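Long-range contacts in cadherin-related family member 2 (Mus musculus, PDB 5CYX), which probably forms calcium-dependent heterophilic adhesion complexes with CDHR5 on adjacent microvilli and so controls how microvilli pack at the apical surface of epithelial cells: residues Y227-A232 with T239-V244; G268-R273 with G282-E287. One frame throughout, in Å; residues are numbered along the deposited sequence.

Contact 1 (Y227-A232 with T239-V244); sequences YSASVA and TSVLTV
Tyr227 lays one face of its ring on Val244 where two strands of the third cadherin repeat, a Greek-key beta sandwich, pass each other. Strands 228-231 and 240-243 run antiparallel but belong to opposite sheets, so side chains rather than backbone bonds join them. Val244 CG1 makes a CH-pi contact 3.5 Å from the centroid of the Tyr227 ring and almost on its normal. Val244 holds CG1 anti to its own carbonyl carbon (chi1 -66°), and Tyr227 likewise carries CG anti to its carbonyl carbon (chi1 -80°), which starts the ring off toward Val244. Tyrosine suits the site because its apolar face takes the methyl while its hydroxyl OH is hydrogen-bonded to the backbone N of Glu245, just beyond the segment; one end of the ring is thus pinned to the partner strand. An alanine here would probably leave Val244 CG1 without its aromatic cover and deprive the Glu245 N-H of this partner. The tyrosine's CB also contributes, lying 3.9 Å from Leu242 CD1.

Further along, Ala229 is small enough for the opposite strand to come close: its CB is 3.9 Å from Leu242 CB and 4.0 Å from Val241 CG1. That two consecutive residues press on one methyl is consistent with a bulge-like break at Val241 (psi -55°). Val231, a branched residue fitted to a strand in the core, also touches Phe270 and Ile322. Ser228 and Ser230 turn outward instead; the OG of Ser228 bonds to Arg323 of strand 315-324, which runs beside 228-231 in its own sheet. At the other end of the contact from Tyr227, Val231 CB approaches the second branch of Val241, CG2, at 4.3 Å.

Contact 2 (G268-R273 with G282-E287); sequences GWFDIR and GSLDRE
Gly268 and Gly282 meet backbone to backbone where two loops of the third cadherin repeat come together, at the end of a beta hairpin. With phi at 91°, Gly268 has a conformation in which any CB would press on the preceding carbonyl oxygen; its own O accepts a hydrogen bond from Asn281 ND2. Glycine also fits at 282, since a CB there would stand 3.1 Å from Gly268 O.

Trp269 holds CG anti to its carbonyl carbon (chi1 -77°), and its indole lies against the backbone of 283-285. Over one face sit Ser283 O, 3.4 Å above the plane, and Leu284 CA, in a CH-pi contact 4.1 Å from the centroid of the six-membered ring; the broad flat group is a platform for backbone. CH2 comes within 3.4 Å of Asp285 N. The indole thus packs against the start of Asp285-Arg286-Glu287, the cadherin DRE motif, consistent with a calcium-binding role, as for Asp67 and Glu69; Arg286 NE forms a salt bridge with Glu233 OE2. Leu284 CD2 touches Trp269 CE3 at 3.7 Å and Phe270 CZ at 3.9 Å, so this one methyl bridges two aromatic residues.

Beyond them strand 270-272 forms an edge of its sheet, joined by backbone hydrogen bonding between Asp271 and Phe279 to strand 277-280. Phe270 and Ile272 face across the sandwich to strand 295-304, Phe270 meeting Val296 and Ile298, and Ile272 meeting Val300.

Both contacts belong to the third cadherin repeat, contact 1 closing along the chain before contact 2 opens, with centres about 11 Å apart. They share the sheet ordered 220-222, 240-248, 277-280, 270-272; contact 1 ties its strand 240-248 to strand 228-231 of the opposite sheet, while contact 2 joins the loop end before edge strand 270-272, and that strand's first residue, to the loop leading into strand 295-304. They merge in the core, where Val231 CG2 lies 3.8 Å from Leu284 CD1. This apolar interior is distant from the calcium ions bound here, but contact 2 lies at the end of the repeat that in the longer protein would probably meet calcium of the next linker.

Contact 1 (Y227-A232 with T239-V244)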
ATOM      1  N   TYR A 227      -4.133 -18.216  47.155  1.00 89.13           N
ATOM      2  CA  TYR A 227      -3.600 -19.467  47.665  1.00 86.81           C
ATOM      3  C   TYR A 227      -3.261 -19.223  49.142  1.00 85.27           C
ATOM      4  O   TYR A 227      -2.595 -18.235  49.500  1.00 84.15           O
ATOM      5  CB  TYR A 227      -2.311 -19.870  46.929  1.00 83.44           C
ATOM      6  CG  TYR A 227      -2.418 -20.535  45.547  1.00 83.54           C
ATOM      7  CD1 TYR A 227      -2.689 -21.903  45.385  1.00 83.95           C
ATOM      8  CD2 TYR A 227      -2.115 -19.818  44.416  1.00 82.47           C
ATOM      9  CE1 TYR A 227      -2.725 -22.489  44.109  1.00 81.61           C
ATOM     10  CE2 TYR A 227      -2.143 -20.372  43.132  1.00 81.27           C
ATOM     11  CZ  TYR A 227      -2.446 -21.711  42.967  1.00 81.50           C
ATOM     12  OH  TYR A 227      -2.460 -22.261  41.682  1.00 76.60           O
ATOM     13  N   SER A 228      -3.733 -20.105  50.006  1.00 85.74           N
ATOM     14  CA  SER A 228      -3.136 -20.239  51.337  1.00 86.24           C
ATOM     15  C   SER A 228      -3.071 -21.697  51.773  1.00 85.87           C
ATOM     16  O   SER A 228      -3.616 -22.593  51.118  1.00 86.24           O
ATOM     17  CB  SER A 228      -3.839 -19.354  52.374  1.00 89.54           C
ATOM     18  OG  SER A 228      -5.230 -19.491  52.299  1.00 91.74           O
ATOM     19  N   ALA A 229      -2.333 -21.949  52.841  1.00 84.60           N
ATOM     20  CA  ALA A 229      -2.181 -23.310  53.335  1.00 84.07           C
ATOM     21  C   ALA A 229      -1.736 -23.238  54.762  1.00 85.10           C
ATOM     22  O   ALA A 229      -1.491 -22.132  55.295  1.00 83.09           O
ATOM     23  CB  ALA A 229      -1.173 -24.093  52.484  1.00 81.27           C
ATOM     24  N   SER A 230      -1.648 -24.419  55.389  1.00 87.62           N
ATOM     25  CA  SER A 230      -1.183 -24.508  56.772  1.00 89.61           C
ATOM     26  C   SER A 230      -0.076 -25.517  56.942  1.00 86.13           C
ATOM     27  O   SER A 230      -0.037 -26.524  56.256  1.00 85.36           O
ATOM     28  CB  SER A 230      -2.345 -24.831  57.727  1.00 93.92           C
ATOM     29  OG  SER A 230      -1.849 -25.145  59.018  1.00 97.55           O
ATOM     30  N   VAL A 231       0.800 -25.234  57.900  1.00 86.81           N
ATOM     31  CA  VAL A 231       1.931 -26.085  58.230  1.00 85.74           C
ATOM     32  C   VAL A 231       2.194 -26.085  59.746  1.00 87.59           C
ATOM     33  O   VAL A 231       2.225 -25.031  60.379  1.00 85.58           O
ATOM     34  CB  VAL A 231       3.208 -25.634  57.475  1.00 84.18           C
ATOM     35  CG1 VAL A 231       3.510 -24.146  57.694  1.00 84.54           C
ATOM     36  CG2 VAL A 231       4.395 -26.494  57.874  1.00 82.14           C
ATOM     37  N   ALA A 232       2.416 -27.264  60.321  1.00 88.77           N
ATOM     38  CA  ALA A 232       2.720 -27.366  61.751  1.00 88.91           C
ATOM     39  C   ALA A 232       4.117 -26.818  62.036  1.00 88.21           C
ATOM     40  O   ALA A 232       5.043 -27.016  61.223  1.00 86.33           O
ATOM     41  CB  ALA A 232       2.623 -28.815  62.197  1.00 89.82           C
ATOM     42  N   THR A 239       9.350 -30.413  54.099  1.00 67.31           N
ATOM     43  CA  THR A 239       7.911 -30.752  54.100  1.00 67.32           C
ATOM     44  C   THR A 239       7.138 -29.928  53.064  1.00 66.90           C
ATOM     45  O   THR A 239       7.238 -28.700  53.053  1.00 65.70           O
ATOM     46  CB  THR A 239       7.295 -30.527  55.501  1.00 67.34           C
ATOM     47  OG1 THR A 239       8.025 -31.264  56.473  1.00 67.56           O
ATOM     48  CG2 THR A 239       5.829 -30.985  55.574  1.00 69.52           C
ATOM     49  N   SER A 240       6.364 -30.596  52.204  1.00 68.22           N
ATOM     50  CA  SER A 240       5.442 -29.897  51.295  1.00 69.34           C
ATOM     51  C   SER A 240       4.404 -29.101  52.075  1.00 70.87           C
ATOM     52  O   SER A 240       3.918 -29.548  53.101  1.00 70.37           O
ATOM     53  CB  SER A 240       4.673 -30.869  50.409  1.00 70.28           C
ATOM     54  OG  SER A 240       5.546 -31.561  49.563  1.00 71.07           O
ATOM     55  N   VAL A 241       4.075 -27.929  51.558  1.00 71.23           N
ATOM     56  CA  VAL A 241       3.090 -27.063  52.146  1.00 72.75           C
ATOM     57  C   VAL A 241       1.922 -26.900  51.173  1.00 74.96           C
ATOM     58  O   VAL A 241       0.770 -27.120  51.545  1.00 78.29           O
ATOM     59  CB  VAL A 241       3.721 -25.712  52.505  1.00 72.21           C
ATOM     60  CG1 VAL A 241       2.684 -24.769  53.128  1.00 74.35           C
ATOM     61  CG2 VAL A 241       4.857 -25.939  53.474  1.00 71.27           C
ATOM     62  N   LEU A 242       2.213 -26.476  49.949  1.00 75.12           N
ATOM     63  CA  LEU A 242       1.214 -26.435  48.871  1.00 76.00           C
ATOM     64  C   LEU A 242       1.865 -26.264  47.511  1.00 75.95           C
ATOM     65  O   LEU A 242       3.036 -25.863  47.406  1.00 73.11           O
ATOM     66  CB  LEU A 242       0.201 -25.307  49.064  1.00 78.14           C
ATOM     67  CG  LEU A 242       0.625 -23.877  48.700  1.00 77.66           C
ATOM     68  CD1 LEU A 242      -0.601 -22.997  48.607  1.00 77.48           C
ATOM     69  CD2 LEU A 242       1.649 -23.335  49.694  1.00 76.17           C
ATOM     70  N   THR A 243       1.067 -26.531  46.483  1.00 75.79           N
ATOM     71  CA  THR A 243       1.452 -26.345  45.104  1.00 74.56           C
ATOM     72  C   THR A 243       0.747 -25.129  44.527  1.00 75.14           C
ATOM     73  O   THR A 243      -0.481 -25.020  44.621  1.00 76.97           O
ATOM     74  CB  THR A 243       1.043 -27.565  44.291  1.00 75.27           C
ATOM     75  OG1 THR A 243       1.465 -28.719  45.009  1.00 76.00           O
ATOM     76  CG2 THR A 243       1.691 -27.546  42.875  1.00 74.50           C
ATOM     77  N   VAL A 244       1.522 -24.222  43.934  1.00 72.58           N
ATOM     78  CA  VAL A 244       0.965 -23.164  43.092  1.00 72.30           C
ATOM     79  C   VAL A 244       1.266 -23.501  41.650  1.00 70.38           C
ATOM     80  O   VAL A 244       2.177 -24.274  41.365  1.00 72.43           O
ATOM     81  CB  VAL A 244       1.498 -21.754  43.429  1.00 71.86           C
ATOM     82  CG1 VAL A 244       1.032 -21.340  44.813  1.00 74.26           C
ATOM     83  CG2 VAL A 244       3.012 -21.668  43.357  1.00 69.61           C
TER

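Contact 2 (G268-R273 with G282-E287)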
ATOM      1  N   GLY A 268      13.948 -17.124  54.384  1.00 73.74           N
ATOM      2  CA  GLY A 268      14.512 -18.417  54.692  1.00 71.82           C
ATOM      3  C   GLY A 268      13.531 -19.487  55.140  1.00 72.01           C
ATOM      4  O   GLY A 268      13.833 -20.671  55.005  1.00 66.98           O
ATOM      5  N   TRP A 269      12.372 -19.127  55.705  1.00 71.95           N
ATOM      6  CA  TRP A 269      11.519 -20.175  56.281  1.00 72.42           C
ATOM      7  C   TRP A 269      10.938 -21.094  55.217  1.00 71.72           C
ATOM      8  O   TRP A 269      10.819 -22.300  55.453  1.00 68.54           O
ATOM      9  CB  TRP A 269      10.414 -19.600  57.140  1.00 76.55           C
ATOM     10  CG  TRP A 269      10.861 -19.147  58.484  1.00 78.26           C
ATOM     11  CD1 TRP A 269      12.139 -18.834  58.880  1.00 78.30           C
ATOM     12  CD2 TRP A 269      10.019 -18.915  59.607  1.00 79.22           C
ATOM     13  NE1 TRP A 269      12.133 -18.449  60.196  1.00 80.13           N
ATOM     14  CE2 TRP A 269      10.845 -18.481  60.664  1.00 80.59           C
ATOM     15  CE3 TRP A 269       8.640 -19.050  59.830  1.00 81.33           C
ATOM     16  CZ2 TRP A 269      10.338 -18.172  61.940  1.00 83.17           C
ATOM     17  CZ3 TRP A 269       8.126 -18.734  61.107  1.00 83.44           C
ATOM     18  CH2 TRP A 269       8.981 -18.303  62.142  1.00 83.56           C
ATOM     19  N   PHE A 270      10.597 -20.524  54.057  1.00 71.36           N
ATOM     20  CA  PHE A 270      10.079 -21.291  52.914  1.00 71.65           C
ATOM     21  C   PHE A 270      10.838 -21.059  51.608  1.00 70.20           C
ATOM     22  O   PHE A 270      11.335 -19.974  51.368  1.00 73.87           O
ATOM     23  CB  PHE A 270       8.615 -20.943  52.691  1.00 71.43           C
ATOM     24  CG  PHE A 270       7.780 -21.121  53.901  1.00 73.17           C
ATOM     25  CD1 PHE A 270       7.339 -22.390  54.274  1.00 73.53           C
ATOM     26  CD2 PHE A 270       7.444 -20.017  54.704  1.00 73.90           C
ATOM     27  CE1 PHE A 270       6.571 -22.556  55.425  1.00 73.94           C
ATOM     28  CE2 PHE A 270       6.696 -20.185  55.846  1.00 73.88           C
ATOM     29  CZ  PHE A 270       6.253 -21.449  56.204  1.00 74.95           C
ATOM     30  N   ASP A 271      10.897 -22.083  50.766  1.00 66.81           N
ATOM     31  CA  ASP A 271      11.379 -21.947  49.371  1.00 65.64           C
ATOM     32  C   ASP A 271      10.403 -22.716  48.449  1.00 64.94           C
ATOM     33  O   ASP A 271       9.375 -23.231  48.915  1.00 65.10           O
ATOM     34  CB  ASP A 271      12.856 -22.406  49.234  1.00 63.40           C
ATOM     35  CG  ASP A 271      13.628 -21.688  48.094  1.00 62.84           C
ATOM     36  OD1 ASP A 271      13.032 -20.961  47.294  1.00 61.76           O
ATOM     37  OD2 ASP A 271      14.873 -21.881  47.948  1.00 65.87           O
ATOM     38  N   ILE A 272      10.687 -22.731  47.148  1.00 64.31           N
ATOM     39  CA  ILE A 272       9.809 -23.360  46.155  1.00 63.43           C
ATOM     40  C   ILE A 272      10.627 -24.094  45.069  1.00 64.39           C
ATOM     41  O   ILE A 272      11.699 -23.633  44.718  1.00 63.71           O
ATOM     42  CB  ILE A 272       8.877 -22.305  45.539  1.00 63.03           C
ATOM     43  CG1 ILE A 272       7.792 -22.975  44.711  1.00 63.30           C
ATOM     44  CG2 ILE A 272       9.656 -21.270  44.709  1.00 62.09           C
ATOM     45  CD1 ILE A 272       6.639 -22.042  44.400  1.00 64.74           C
ATOM     46  N   ARG A 273      10.116 -25.223  44.568  1.00 65.89           N
ATOM     47  CA  ARG A 273      10.731 -25.950  43.452  1.00 68.76           C
ATOM     48  C   ARG A 273      10.215 -25.491  42.091  1.00 67.38           C
ATOM     49  O   ARG A 273       9.207 -24.799  42.002  1.00 65.17           O
ATOM     50  CB  ARG A 273      10.449 -27.454  43.562  1.00 72.51           C
ATOM     51  CG  ARG A 273      10.929 -28.109  44.833  1.00 74.26           C
ATOM     52  CD  ARG A 273      11.219 -29.571  44.599  1.00 76.71           C
ATOM     53  NE  ARG A 273      10.020 -30.325  44.240  1.00 79.15           N
ATOM     54  CZ  ARG A 273       9.273 -31.054  45.083  1.00 79.75           C
ATOM     55  NH1 ARG A 273       9.581 -31.154  46.381  1.00 79.02           N
ATOM     56  NH2 ARG A 273       8.198 -31.692  44.617  1.00 79.09           N
ATOM     57  N   GLY A 282      13.493 -24.056  56.584  1.00 72.16           N
ATOM     58  CA  GLY A 282      14.097 -23.540  57.810  1.00 74.79           C
ATOM     59  C   GLY A 282      13.289 -23.933  59.021  1.00 75.70           C
ATOM     60  O   GLY A 282      12.164 -24.428  58.899  1.00 74.38           O
ATOM     61  N   SER A 283      13.878 -23.732  60.187  1.00 77.54           N
ATOM     62  CA  SER A 283      13.160 -23.913  61.439  1.00 80.15           C
ATOM     63  C   SER A 283      12.001 -22.912  61.514  1.00 81.91           C
ATOM     64  O   SER A 283      12.214 -21.711  61.368  1.00 83.64           O
ATOM     65  CB  SER A 283      14.110 -23.722  62.612  1.00 80.02           C
ATOM     66  OG  SER A 283      13.605 -24.389  63.732  1.00 82.01           O
ATOM     67  N   LEU A 284      10.781 -23.420  61.673  1.00 85.33           N
ATOM     68  CA  LEU A 284       9.577 -22.583  61.887  1.00 88.19           C
ATOM     69  C   LEU A 284       9.307 -22.383  63.379  1.00 90.59           C
ATOM     70  O   LEU A 284       9.692 -23.194  64.199  1.00 88.68           O
ATOM     71  CB  LEU A 284       8.344 -23.242  61.265  1.00 88.07           C
ATOM     72  CG  LEU A 284       8.439 -23.757  59.831  1.00 87.38           C
ATOM     73  CD1 LEU A 284       7.092 -24.334  59.410  1.00 86.51           C
ATOM     74  CD2 LEU A 284       8.883 -22.657  58.879  1.00 87.79           C
ATOM     75  N   ASP A 285       8.586 -21.329  63.723  1.00 98.81           N
ATOM     76  CA  ASP A 285       8.431 -20.940  65.130  1.00103.34           C
ATOM     77  C   ASP A 285       7.133 -20.140  65.331  1.00106.14           C
ATOM     78  O   ASP A 285       7.109 -18.911  65.172  1.00105.85           O
ATOM     79  CB  ASP A 285       9.690 -20.170  65.578  1.00105.03           C
ATOM     80  CG  ASP A 285       9.689 -19.814  67.056  1.00108.75           C
ATOM     81  OD1 ASP A 285       9.045 -20.509  67.874  1.00110.30           O
ATOM     82  OD2 ASP A 285      10.358 -18.823  67.401  1.00112.05           O
ATOM     83  N   ARG A 286       6.065 -20.868  65.680  1.00108.88           N
ATOM     84  CA  ARG A 286       4.709 -20.310  65.878  1.00115.56           C
ATOM     85  C   ARG A 286       4.688 -19.096  66.819  1.00118.21           C
ATOM     86  O   ARG A 286       3.922 -18.155  66.600  1.00119.40           O
ATOM     87  CB  ARG A 286       3.772 -21.413  66.410  1.00118.15           C
ATOM     88  CG  ARG A 286       2.296 -21.048  66.538  1.00123.98           C
ATOM     89  CD  ARG A 286       1.596 -21.825  67.663  1.00129.22           C
ATOM     90  NE  ARG A 286       1.399 -23.245  67.338  1.00129.77           N
ATOM     91  CZ  ARG A 286       0.971 -24.185  68.192  1.00130.71           C
ATOM     92  NH1 ARG A 286       0.838 -25.451  67.781  1.00128.32           N
ATOM     93  NH2 ARG A 286       0.659 -23.879  69.453  1.00131.53           N
ATOM     94  N   GLU A 287       5.543 -19.130  67.846  1.00123.16           N
ATOM     95  CA  GLU A 287       5.601 -18.086  68.890  1.00128.17           C
ATOM     96  C   GLU A 287       6.083 -16.728  68.380  1.00128.19           C
ATOM     97  O   GLU A 287       5.548 -15.694  68.794  1.00136.67           O
ATOM     98  CB  GLU A 287       6.453 -18.536  70.097  1.00129.41           C
ATOM     99  CG  GLU A 287       5.684 -19.349  71.138  1.00131.58           C
ATOM    100  CD  GLU A 287       4.991 -20.569  70.547  1.00131.42           C
ATOM    101  OE1 GLU A 287       3.759 -20.506  70.319  1.00132.38           O
ATOM    102  OE2 GLU A 287       5.684 -21.578  70.286  1.00128.66           O
TER